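Local coordinates for CYTH domain-containing protein (Pyrococcus furiosus, PDB 1YEM) that is of unknown function but carries a CYTH domain, a fold whose members typically bind triphosphate-bearing substrates within an antiparallel beta barrel, at residues I85-F88 with E89-V92. Numbering follows the deposited sequence.
Sequences IGDF and EKAV
Asp87 reaches over the first turn of helix 88-97 and meets Lys90 with every atom of its side chain. Its CB lies 3.9 Å from Lys90 CB. With CG anti to the backbone N (chi1 -170°), the carboxylate turns toward the helix, where CG packs against Lys90 CG. OD2 then takes the amide of Lys90, N to OD2 2.6 Å in a nearly straight bond (173°), met on the anti side and 31° out of the carboxylate plane. Glu89 N is also close to OD2, but badly angled for a bond. OD1 lies beside Lys90 CD, while Lys90 NZ stays 4.6 Å from OD1, beyond salt-bridge range, and makes a weak hydrogen bond to Glu82 O of the second subunit. This is a classical aspartate N-cap, placed where the chain leaves barrel strand 77-85 of the CYTH domain for the helix. Behind it the regular helical bonds begin, Ala91 N to Asp87 O and Val92 N to Phe88 O. Val92 CG2 lies over one face of the Phe88 ring, offset toward the rim, 4.0 Å from Phe88 CE2; Glu89 CD is at the ring edge, its carboxylate nearly perpendicular to the ring. Ile54 of strand 50-57 and Val42 of strand 32-44 also touch this ring. On the buried side, Ile85 CD1 sits 3.6 Å from Ala91 CB, and Phe83 of the second subunit packs on both residues.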
loop_
_atom_site.group_PDB
_atom_site.type_symbol
_atom_site.label_atom_id
_atom_site.label_comp_id
_atom_site.label_asym_id
_atom_site.label_seq_id
_atom_site.Cartn_x
_atom_site.Cartn_y
_atom_site.Cartn_z
ATOM N N ILE B 85 4.056 -1.984 -3.381
ATOM C CA ILE B 85 3.053 -2.868 -2.829
ATOM C C ILE B 85 3.119 -4.213 -3.557
ATOM O O ILE B 85 3.670 -4.312 -4.667
ATOM C CB ILE B 85 1.631 -2.263 -2.907
ATOM C CG1 ILE B 85 1.179 -2.136 -4.363
ATOM C CG2 ILE B 85 1.607 -0.924 -2.189
ATOM C CD1 ILE B 85 -0.074 -1.293 -4.580
ATOM N N GLY B 86 2.564 -5.239 -2.922
ATOM C CA GLY B 86 2.634 -6.596 -3.444
ATOM C C GLY B 86 1.520 -6.935 -4.407
ATOM O O GLY B 86 1.659 -7.855 -5.167
ATOM N N ASP B 87 0.418 -6.185 -4.373
ATOM C CA ASP B 87 -0.767 -6.531 -5.155
ATOM C C ASP B 87 -1.576 -5.308 -5.590
ATOM O O ASP B 87 -2.185 -4.608 -4.767
ATOM C CB ASP B 87 -1.662 -7.489 -4.362
ATOM C CG ASP B 87 -2.776 -8.076 -5.205
ATOM O OD1 ASP B 87 -2.790 -9.292 -5.417
ATOM O OD2 ASP B 87 -3.644 -7.322 -5.657
ATOM N N PHE B 88 -1.601 -5.102 -6.904
ATOM C CA PHE B 88 -2.313 -4.021 -7.549
ATOM C C PHE B 88 -3.800 -4.074 -7.293
ATOM O O PHE B 88 -4.415 -3.087 -6.867
ATOM C CB PHE B 88 -2.059 -4.104 -9.068
ATOM C CG PHE B 88 -2.716 -3.015 -9.863
ATOM C CD1 PHE B 88 -2.073 -1.778 -10.058
ATOM C CD2 PHE B 88 -3.962 -3.214 -10.440
ATOM C CE1 PHE B 88 -2.683 -0.756 -10.815
ATOM C CE2 PHE B 88 -4.567 -2.198 -11.192
ATOM C CZ PHE B 88 -3.916 -0.963 -11.371
ATOM N N GLU B 89 -4.391 -5.223 -7.583
ATOM C CA GLU B 89 -5.846 -5.340 -7.565
ATOM C C GLU B 89 -6.369 -5.201 -6.140
ATOM O O GLU B 89 -7.333 -4.495 -5.908
ATOM C CB GLU B 89 -6.293 -6.668 -8.194
ATOM C CG GLU B 89 -5.816 -6.903 -9.661
ATOM C CD GLU B 89 -6.531 -6.015 -10.715
ATOM O OE1 GLU B 89 -6.318 -6.268 -11.939
ATOM O OE2 GLU B 89 -7.296 -5.074 -10.337
ATOM N N LYS B 90 -5.696 -5.841 -5.188
ATOM C CA LYS B 90 -6.087 -5.768 -3.777
ATOM C C LYS B 90 -6.035 -4.357 -3.210
ATOM O O LYS B 90 -6.893 -3.979 -2.404
ATOM C CB LYS B 90 -5.202 -6.680 -2.934
ATOM C CG LYS B 90 -5.520 -8.144 -3.098
ATOM C CD LYS B 90 -4.616 -8.973 -2.217
ATOM C CE LYS B 90 -5.061 -10.427 -2.153
ATOM N NZ LYS B 90 -4.013 -11.217 -1.450
ATOM N N ALA B 91 -5.026 -3.578 -3.626
ATOM C CA ALA B 91 -4.915 -2.182 -3.210
ATOM C C ALA B 91 -6.072 -1.363 -3.753
ATOM O O ALA B 91 -6.609 -0.490 -3.069
ATOM C CB ALA B 91 -3.594 -1.596 -3.666
ATOM N N VAL B 92 -6.461 -1.639 -4.989
ATOM C CA VAL B 92 -7.542 -0.888 -5.592
ATOM C C VAL B 92 -8.816 -1.204 -4.798
ATOM O O VAL B 92 -9.565 -0.293 -4.422
ATOM C CB VAL B 92 -7.730 -1.238 -7.114
ATOM C CG1 VAL B 92 -8.993 -0.580 -7.652
ATOM C CG2 VAL B 92 -6.494 -0.811 -7.943
#